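Long-range contacts in oxidoreductase, 2OG-Fe oxygenase family protein, putative, expressed (Oryza sativa subsp. japonica, PDB 5XOI), which probably acts as an iron(II)- and 2-oxoglutarate-dependent dioxygenase of the AlkB family, this chain being its oxygenase domain: residues A[14-19]-A[98-103]; A[91-96]-A[120-125]; A[153-158]-A[188-193]. One frame throughout, in Å; residues are numbered along the deposited sequence.

Interaction 1: A[14-19]-A[98-103]; sequences VLLKKF and QASNEF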
loop_
_atom_site.group_PDB
_atom_site.type_symbol
_atom_site.label_atom_id
_atom_site.label_comp_id
_atom_site.label_asym_id
_atom_site.label_seq_id
_atom_site.Cartn_x
_atom_site.Cartn_y
_atom_site.Cartn_z
ATOM N N VAL A 14 0.646 2.479 12.117
ATOM C CA VAL A 14 1.456 1.401 12.662
ATOM C C VAL A 14 2.243 0.777 11.520
ATOM O O VAL A 14 1.674 0.457 10.472
ATOM C CB VAL A 14 0.582 0.345 13.356
ATOM C CG1 VAL A 14 1.408 -0.870 13.755
ATOM C CG2 VAL A 14 -0.094 0.960 14.573
ATOM N N LEU A 15 3.546 0.592 11.731
ATOM C CA LEU A 15 4.414 -0.110 10.794
ATOM C C LEU A 15 4.745 -1.484 11.370
ATOM O O LEU A 15 5.301 -1.587 12.471
ATOM C CB LEU A 15 5.691 0.689 10.535
ATOM C CG LEU A 15 6.810 -0.029 9.778
ATOM C CD1 LEU A 15 6.360 -0.423 8.366
ATOM C CD2 LEU A 15 8.020 0.859 9.706
ATOM N N LEU A 16 4.385 -2.530 10.637
ATOM C CA LEU A 16 4.616 -3.913 11.055
ATOM C C LEU A 16 5.853 -4.412 10.306
ATOM O O LEU A 16 5.791 -4.728 9.110
ATOM C CB LEU A 16 3.387 -4.776 10.777
ATOM C CG LEU A 16 2.089 -4.376 11.476
ATOM C CD1 LEU A 16 1.319 -3.357 10.630
ATOM C CD2 LEU A 16 1.202 -5.583 11.705
ATOM N N LYS A 17 6.984 -4.471 11.005
ATOM C CA LYS A 17 8.238 -4.836 10.350
ATOM C C LYS A 17 8.249 -6.317 9.994
ATOM O O LYS A 17 7.955 -7.169 10.837
ATOM C CB LYS A 17 9.432 -4.512 11.252
ATOM C CG LYS A 17 9.621 -3.032 11.546
ATOM C CD LYS A 17 9.945 -2.229 10.298
ATOM C CE LYS A 17 11.233 -2.705 9.643
ATOM N NZ LYS A 17 11.539 -1.974 8.365
ATOM N N LYS A 18 8.616 -6.621 8.745
ATOM C CA LYS A 18 8.805 -8.005 8.292
ATOM C C LYS A 18 7.580 -8.869 8.603
ATOM O O LYS A 18 7.689 -10.033 8.998
ATOM C CB LYS A 18 10.073 -8.608 8.906
ATOM C CG LYS A 18 11.364 -7.867 8.537
ATOM C CD LYS A 18 11.529 -7.744 7.026
ATOM C CE LYS A 18 12.703 -6.823 6.650
ATOM N NZ LYS A 18 13.183 -7.025 5.233
ATOM N N PHE A 19 6.393 -8.279 8.451
ATOM C CA PHE A 19 5.163 -8.982 8.805
ATOM C C PHE A 19 4.856 -10.114 7.826
ATOM O O PHE A 19 4.357 -11.173 8.231
ATOM C CB PHE A 19 4.007 -7.980 8.857
ATOM C CG PHE A 19 2.736 -8.534 9.418
ATOM C CD1 PHE A 19 2.610 -8.773 10.778
ATOM C CD2 PHE A 19 1.654 -8.795 8.589
ATOM C CE1 PHE A 19 1.419 -9.280 11.307
ATOM C CE2 PHE A 19 0.461 -9.304 9.104
ATOM C CZ PHE A 19 0.349 -9.547 10.465
ATOM N N GLN A 98 -5.512 -6.871 12.952
ATOM C CA GLN A 98 -5.618 -7.513 14.259
ATOM C C GLN A 98 -4.325 -7.361 15.054
ATOM O O GLN A 98 -4.348 -7.042 16.250
ATOM C CB GLN A 98 -5.969 -8.992 14.085
ATOM C CG GLN A 98 -7.451 -9.277 13.930
ATOM C CD GLN A 98 -7.780 -10.754 14.119
ATOM O OE1 GLN A 98 -6.924 -11.623 13.934
ATOM N NE2 GLN A 98 -9.021 -11.041 14.512
ATOM N N ALA A 99 -3.180 -7.581 14.406
ATOM C CA ALA A 99 -1.909 -7.435 15.104
ATOM C C ALA A 99 -1.681 -5.995 15.531
ATOM O O ALA A 99 -1.199 -5.737 16.642
ATOM C CB ALA A 99 -0.756 -7.922 14.219
ATOM N N SER A 100 -2.021 -5.042 14.662
ATOM C CA SER A 100 -1.875 -3.634 15.019
ATOM C C SER A 100 -2.738 -3.276 16.224
ATOM O O SER A 100 -2.292 -2.565 17.132
ATOM C CB SER A 100 -2.237 -2.756 13.826
ATOM O OG SER A 100 -1.308 -2.931 12.776
ATOM N N ASN A 101 -3.994 -3.724 16.231
ATOM C CA ASN A 101 -4.877 -3.353 17.327
ATOM C C ASN A 101 -4.430 -3.973 18.638
ATOM O O ASN A 101 -4.613 -3.369 19.695
ATOM C CB ASN A 101 -6.313 -3.747 16.997
ATOM C CG ASN A 101 -6.977 -2.730 16.096
ATOM O OD1 ASN A 101 -6.470 -1.618 15.956
ATOM N ND2 ASN A 101 -8.091 -3.103 15.463
ATOM N N GLU A 102 -3.831 -5.160 18.589
ATOM C CA GLU A 102 -3.269 -5.746 19.798
ATOM C C GLU A 102 -2.086 -4.924 20.291
ATOM O O GLU A 102 -1.951 -4.677 21.493
ATOM C CB GLU A 102 -2.851 -7.193 19.535
ATOM C CG GLU A 102 -2.178 -7.866 20.726
ATOM C CD GLU A 102 -3.122 -8.067 21.890
ATOM O OE1 GLU A 102 -4.355 -8.030 21.670
ATOM O OE2 GLU A 102 -2.626 -8.266 23.027
ATOM N N PHE A 103 -1.230 -4.486 19.366
ATOM C CA PHE A 103 -0.132 -3.594 19.716
ATOM C C PHE A 103 -0.654 -2.309 20.354
ATOM O O PHE A 103 -0.161 -1.880 21.400
ATOM C CB PHE A 103 0.681 -3.313 18.449
ATOM C CG PHE A 103 1.686 -2.212 18.576
ATOM C CD1 PHE A 103 2.808 -2.369 19.367
ATOM C CD2 PHE A 103 1.547 -1.046 17.838
ATOM C CE1 PHE A 103 3.762 -1.366 19.459
ATOM C CE2 PHE A 103 2.490 -0.033 17.926
ATOM C CZ PHE A 103 3.604 -0.195 18.742
#
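V14 and S100 meet where strand 13-16 packs against helix 87-106. These two residues have the most surface buried here, 55 and 52 Å². Their CA atoms, 6.5 Å apart, are the nearest CA pair across the contact. V14 sends CG1 toward the helix, because that methyl stands anti to the backbone N (chi1 172°). CG1 lies 3.5 Å from S100 OG. It also lies 4.1 Å from F103 CD2, one turn further along the helix. The V14 and F103 side chains run alongside in opposite senses.

The S100 hydroxyl points at the strand, where it meets methyls of V14 and L16. L16 CD1 is the second, 3.4 Å from S100 OG. This hydroxyl is not left without a polar partner in its apolar setting. S100 OG stands beside its own backbone N (chi1 -66°) and is hydrogen-bonded to the carbonyl of A96 in the preceding turn.

A99 is the third main contributor. Its CB rests 4.0 Å from L16 CD2 and 3.9 Å from F19 CE1. L16 CD2 also lies over one face of the F19 ring, toward the rim. L16 and F19 are the ends of a type II beta turn, and both side chains touch A99.

The contact is apolar packing of a helix on a sheet, away from the metal site. Strand 13-16 runs between strands 6-10 and 187-190. The latter adds I189 against L16 and S100, and V187 against F19. On the other flank, L6 of strand 6-10 touches L16 and F103.

Interaction 2: A[91-96]-A[120-125]; sequences KIVKDA and LSPDIC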
loop_
_atom_site.group_PDB
_atom_site.type_symbol
_atom_site.label_atom_id
_atom_site.label_comp_id
_atom_site.label_asym_id
_atom_site.label_seq_id
_atom_site.Cartn_x
_atom_site.Cartn_y
_atom_site.Cartn_z
ATOM N N LYS A 91 -6.954 -12.000 3.818
ATOM C CA LYS A 91 -6.638 -12.617 5.110
ATOM C C LYS A 91 -5.449 -11.935 5.775
ATOM O O LYS A 91 -5.479 -11.630 6.977
ATOM C CB LYS A 91 -6.355 -14.104 4.910
ATOM C CG LYS A 91 -5.811 -14.839 6.136
ATOM C CD LYS A 91 -4.501 -15.580 5.816
ATOM C CE LYS A 91 -3.729 -15.974 7.076
ATOM N NZ LYS A 91 -2.550 -16.841 6.779
ATOM N N ILE A 92 -4.382 -11.703 5.007
ATOM C CA ILE A 92 -3.189 -11.064 5.553
ATOM C C ILE A 92 -3.506 -9.647 6.010
ATOM O O ILE A 92 -3.031 -9.204 7.057
ATOM C CB ILE A 92 -2.045 -11.075 4.523
ATOM C CG1 ILE A 92 -1.634 -12.516 4.188
ATOM C CG2 ILE A 92 -0.850 -10.300 5.061
ATOM C CD1 ILE A 92 -0.614 -12.620 3.057
ATOM N N VAL A 93 -4.329 -8.924 5.239
ATOM C CA VAL A 93 -4.732 -7.570 5.624
ATOM C C VAL A 93 -5.433 -7.581 6.982
ATOM O O VAL A 93 -5.140 -6.766 7.867
ATOM C CB VAL A 93 -5.636 -6.955 4.538
ATOM C CG1 VAL A 93 -6.361 -5.733 5.081
ATOM C CG2 VAL A 93 -4.804 -6.570 3.295
ATOM N N LYS A 94 -6.380 -8.492 7.156
ATOM C CA LYS A 94 -7.119 -8.555 8.415
ATOM C C LYS A 94 -6.217 -8.967 9.571
ATOM O O LYS A 94 -6.385 -8.478 10.700
ATOM C CB LYS A 94 -8.297 -9.518 8.269
ATOM C CG LYS A 94 -9.462 -8.914 7.504
ATOM C CD LYS A 94 -10.458 -9.972 7.076
ATOM C CE LYS A 94 -11.301 -9.509 5.892
ATOM N NZ LYS A 94 -12.182 -8.371 6.262
ATOM N N ASP A 95 -5.267 -9.874 9.319
ATOM C CA ASP A 95 -4.287 -10.239 10.343
ATOM C C ASP A 95 -3.435 -9.038 10.743
ATOM O O ASP A 95 -3.115 -8.855 11.927
ATOM C CB ASP A 95 -3.380 -11.367 9.834
ATOM C CG ASP A 95 -4.084 -12.717 9.769
ATOM O OD1 ASP A 95 -5.203 -12.856 10.297
ATOM O OD2 ASP A 95 -3.502 -13.647 9.176
ATOM N N ALA A 96 -3.039 -8.218 9.762
ATOM C CA ALA A 96 -2.227 -7.040 10.053
ATOM C C ALA A 96 -2.984 -6.051 10.928
ATOM O O ALA A 96 -2.417 -5.472 11.863
ATOM C CB ALA A 96 -1.789 -6.375 8.746
ATOM N N LEU A 120 -11.265 -3.607 8.289
ATOM C CA LEU A 120 -11.232 -3.342 6.858
ATOM C C LEU A 120 -11.677 -4.579 6.101
ATOM O O LEU A 120 -11.208 -5.687 6.375
ATOM C CB LEU A 120 -9.833 -2.920 6.390
ATOM C CG LEU A 120 -9.732 -2.176 5.065
ATOM C CD1 LEU A 120 -10.355 -0.789 5.172
ATOM C CD2 LEU A 120 -8.253 -2.096 4.601
ATOM N N SER A 121 -12.580 -4.377 5.146
ATOM C CA SER A 121 -12.943 -5.390 4.164
ATOM C C SER A 121 -12.587 -4.800 2.806
ATOM O O SER A 121 -13.456 -4.263 2.105
ATOM C CB SER A 121 -14.418 -5.763 4.276
ATOM O OG SER A 121 -14.675 -6.305 5.561
ATOM N N PRO A 122 -11.314 -4.858 2.412
ATOM C CA PRO A 122 -10.886 -4.110 1.229
ATOM C C PRO A 122 -11.539 -4.658 -0.023
ATOM O O PRO A 122 -11.619 -5.872 -0.227
ATOM C CB PRO A 122 -9.364 -4.311 1.200
ATOM C CG PRO A 122 -9.140 -5.591 1.946
ATOM C CD PRO A 122 -10.221 -5.653 3.003
ATOM N N ASP A 123 -12.036 -3.739 -0.848
ATOM C CA ASP A 123 -12.523 -4.064 -2.182
ATOM C C ASP A 123 -11.696 -3.348 -3.238
ATOM O O ASP A 123 -12.023 -3.421 -4.427
ATOM C CB ASP A 123 -14.008 -3.713 -2.333
ATOM C CG ASP A 123 -14.334 -2.302 -1.879
ATOM O OD1 ASP A 123 -13.401 -1.500 -1.668
ATOM O OD2 ASP A 123 -15.532 -1.990 -1.749
ATOM N N ILE A 124 -10.628 -2.667 -2.816
ATOM C CA ILE A 124 -9.686 -1.967 -3.683
ATOM C C ILE A 124 -8.296 -2.461 -3.315
ATOM O O ILE A 124 -7.913 -2.404 -2.144
ATOM C CB ILE A 124 -9.765 -0.438 -3.501
ATOM C CG1 ILE A 124 -11.159 0.092 -3.849
ATOM C CG2 ILE A 124 -8.677 0.270 -4.299
ATOM C CD1 ILE A 124 -11.556 1.305 -3.024
ATOM N N CYS A 125 -7.543 -2.949 -4.297
ATOM C CA CYS A 125 -6.107 -3.135 -4.128
ATOM C C CYS A 125 -5.381 -2.466 -5.283
ATOM O O CYS A 125 -5.532 -2.872 -6.440
ATOM C CB CYS A 125 -5.720 -4.606 -4.047
ATOM S SG CYS A 125 -3.920 -4.845 -3.858
#
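This is a helix-to-loop contact, with an apolar part and a polar part, made by V93 and K94 of helix 87-106. The partner loop, L120 to P122, leads into strand 124-131 of the large sheet.

V93 forms the apolar part. Its CG1 lies 4.1 Å from L120 CD2 and 4.2 Å from P122 CG. One methyl therefore serves both loop residues. The V93 and L120 side chains cross obliquely.

K94 forms the polar part at the more exposed edge. Its ammonium group donates to the main-chain carbonyl of L120, with K94 NZ 2.9 Å from L120 O. The C=O...N angle is 135°, and the donor is tilted 21° from the carbonyl plane. A bend at the last torsion (chi4 -66°) sets NZ there. A second, weak bond runs from K94 NZ to S121 OG at 3.3 Å. The lysine grips the L120 carbonyl and only weakly the S121 hydroxyl.

Around the contact, V156 and F158 of strand 155-161 pack against V93, and V156 also touches L120. F228 of strand 223-229 meets both V93 and P122. The L120 side chain is about 6 Å from that of R229, which binds 2-oxoglutarate in this protein. This is consistent with the loop passing near the cosubstrate pocket, while helix 87-106 lies across the sheet.

Interaction 3: A[153-158]-A[188-193]; sequences LPVVSF and LIFGGK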
loop_
_atom_site.group_PDB
_atom_site.type_symbol
_atom_site.label_atom_id
_atom_site.label_comp_id
_atom_site.label_asym_id
_atom_site.label_seq_id
_atom_site.Cartn_x
_atom_site.Cartn_y
_atom_site.Cartn_z
ATOM N N LEU A 153 -11.583 4.338 7.972
ATOM C CA LEU A 153 -11.223 2.999 7.530
ATOM C C LEU A 153 -9.801 2.998 6.982
ATOM O O LEU A 153 -9.485 3.800 6.091
ATOM C CB LEU A 153 -12.182 2.502 6.454
ATOM C CG LEU A 153 -13.499 1.854 6.865
ATOM C CD1 LEU A 153 -14.084 2.476 8.095
ATOM C CD2 LEU A 153 -14.470 1.874 5.710
ATOM N N PRO A 154 -8.931 2.128 7.472
ATOM C CA PRO A 154 -7.499 2.282 7.216
ATOM C C PRO A 154 -7.088 1.908 5.801
ATOM O O PRO A 154 -7.763 1.161 5.089
ATOM C CB PRO A 154 -6.854 1.326 8.226
ATOM C CG PRO A 154 -7.884 0.260 8.422
ATOM C CD PRO A 154 -9.231 0.961 8.319
ATOM N N VAL A 155 -5.934 2.451 5.420
ATOM C CA VAL A 155 -5.174 2.000 4.260
ATOM C C VAL A 155 -4.159 0.980 4.754
ATOM O O VAL A 155 -3.444 1.249 5.722
ATOM C CB VAL A 155 -4.461 3.186 3.588
ATOM C CG1 VAL A 155 -3.610 2.728 2.389
ATOM C CG2 VAL A 155 -5.473 4.275 3.190
ATOM N N VAL A 156 -4.083 -0.176 4.100
ATOM C CA VAL A 156 -3.118 -1.225 4.464
ATOM C C VAL A 156 -2.206 -1.463 3.269
ATOM O O VAL A 156 -2.686 -1.824 2.192
ATOM C CB VAL A 156 -3.811 -2.530 4.878
ATOM C CG1 VAL A 156 -2.777 -3.616 5.167
ATOM C CG2 VAL A 156 -4.712 -2.299 6.097
ATOM N N SER A 157 -0.894 -1.309 3.471
ATOM C CA SER A 157 0.076 -1.288 2.375
ATOM C C SER A 157 1.148 -2.356 2.576
ATOM O O SER A 157 1.855 -2.344 3.591
ATOM C CB SER A 157 0.723 0.099 2.279
ATOM O OG SER A 157 1.911 0.080 1.514
ATOM N N PHE A 158 1.291 -3.253 1.589
ATOM C CA PHE A 158 2.350 -4.265 1.558
ATOM C C PHE A 158 3.547 -3.728 0.782
ATOM O O PHE A 158 3.376 -3.104 -0.266
ATOM C CB PHE A 158 1.913 -5.550 0.835
ATOM C CG PHE A 158 0.769 -6.309 1.464
ATOM C CD1 PHE A 158 0.213 -5.942 2.675
ATOM C CD2 PHE A 158 0.277 -7.437 0.814
ATOM C CE1 PHE A 158 -0.829 -6.678 3.224
ATOM C CE2 PHE A 158 -0.754 -8.177 1.349
ATOM C CZ PHE A 158 -1.317 -7.798 2.558
ATOM N N LEU A 188 2.427 -1.471 6.325
ATOM C CA LEU A 188 2.137 -0.177 6.930
ATOM C C LEU A 188 0.629 0.025 6.931
ATOM O O LEU A 188 -0.033 -0.266 5.931
ATOM C CB LEU A 188 2.812 0.952 6.143
ATOM C CG LEU A 188 2.461 2.366 6.590
ATOM C CD1 LEU A 188 3.077 2.650 7.954
ATOM C CD2 LEU A 188 2.960 3.380 5.562
ATOM N N ILE A 189 0.083 0.503 8.049
ATOM C CA ILE A 189 -1.345 0.794 8.161
ATOM C C ILE A 189 -1.499 2.242 8.594
ATOM O O ILE A 189 -0.852 2.667 9.550
ATOM C CB ILE A 189 -2.046 -0.139 9.168
ATOM C CG1 ILE A 189 -1.835 -1.602 8.779
ATOM C CG2 ILE A 189 -3.547 0.185 9.215
ATOM C CD1 ILE A 189 -2.589 -2.582 9.638
ATOM N N PHE A 190 -2.338 3.008 7.891
ATOM C CA PHE A 190 -2.750 4.311 8.403
ATOM C C PHE A 190 -4.269 4.450 8.340
ATOM O O PHE A 190 -4.879 4.301 7.275
ATOM C CB PHE A 190 -2.029 5.496 7.713
ATOM C CG PHE A 190 -1.964 5.468 6.185
ATOM C CD1 PHE A 190 -0.994 4.724 5.516
ATOM C CD2 PHE A 190 -2.778 6.312 5.434
ATOM C CE1 PHE A 190 -0.892 4.757 4.123
ATOM C CE2 PHE A 190 -2.683 6.354 4.046
ATOM C CZ PHE A 190 -1.746 5.567 3.385
ATOM N N GLY A 191 -4.878 4.707 9.496
ATOM C CA GLY A 191 -6.309 4.929 9.579
ATOM C C GLY A 191 -6.619 5.861 10.733
ATOM O O GLY A 191 -5.702 6.459 11.309
ATOM N N GLY A 192 -7.898 6.002 11.073
ATOM C CA GLY A 192 -8.244 6.927 12.135
ATOM C C GLY A 192 -7.745 8.316 11.813
ATOM O O GLY A 192 -7.852 8.799 10.676
ATOM N N LYS A 193 -7.154 8.965 12.819
ATOM C CA LYS A 193 -6.693 10.335 12.623
ATOM C C LYS A 193 -5.561 10.448 11.609
ATOM O O LYS A 193 -5.259 11.566 11.179
ATOM C CB LYS A 193 -6.247 10.948 13.954
ATOM C CG LYS A 193 -7.386 11.183 14.927
ATOM C CD LYS A 193 -6.923 11.967 16.150
ATOM C CE LYS A 193 -7.708 11.539 17.376
ATOM N NZ LYS A 193 -9.123 11.247 17.007
#
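P154 comes just before an antiparallel strand pairing, 155-161 with 187-190, in the large sheet of the double-stranded beta-helix (jelly-roll) core of this dioxygenase family. Its CB packs 3.6 Å from I189 CG2, and its CA comes close to the backbone of G191.

V155 pairs with F190 as a hydrogen-bonded pair. V155 N donates to F190 O at 2.8 Å, and F190 N donates back to V155 O at 3.0 Å. Their side chains point the same way, to the face that carries S157 and L188. The F190 ring lies beside V155, with V155 CB over one face. This is a CH-pi contact, with V155 CB 3.7 Å from the centroid of the F190 ring and 16° off the normal. F190 CG stands between the backbone N and the carbonyl carbon (chi1 47°). This face borders the metal site: V155 touches D141, and the F190 ring meets that of H199. Both D141 and H199 bind the manganese ion seen here.

V156 and I189 form the non-hydrogen-bonded pair. They point to the opposite face, which meets helix 87-106. V156 CG2 lies 4.0 Å from I189 CG1.

The S157 side chain is about 4 Å from a bound succinate, and its hydroxyl has a weak hydrogen bond with N225. S157 and L188 restore the hydrogen-bonded pattern, with S157 N 2.8 Å from L188 O.

Overall arrangement
Interactions 1 and 2 set helix 87-106 against strand 13-16 and the loop before strand 124-131; interaction 3 pairs two strands of the same seven-stranded antiparallel sheet. Interactions 1 and 2 use successive parts of the helix, their centres about 13 Å apart. Along the chain their segments alternate, and interaction 3 follows both. Its centre is about 11 Å from that of interaction 1 and 10 Å from that of interaction 2. Strands 13-16 and 187-190 are neighbours, so interactions 1 and 3 meet in the sheet, where V14 O probably accepts a hydrogen bond from I189 N (2.9 Å). Interactions 2 and 3 touch at L120 CD1 and P154 O (3.2 Å) and at I92 CG2 and F158 CZ (3.6 Å). The helix thus backs one sheet face, while the other borders the metal site.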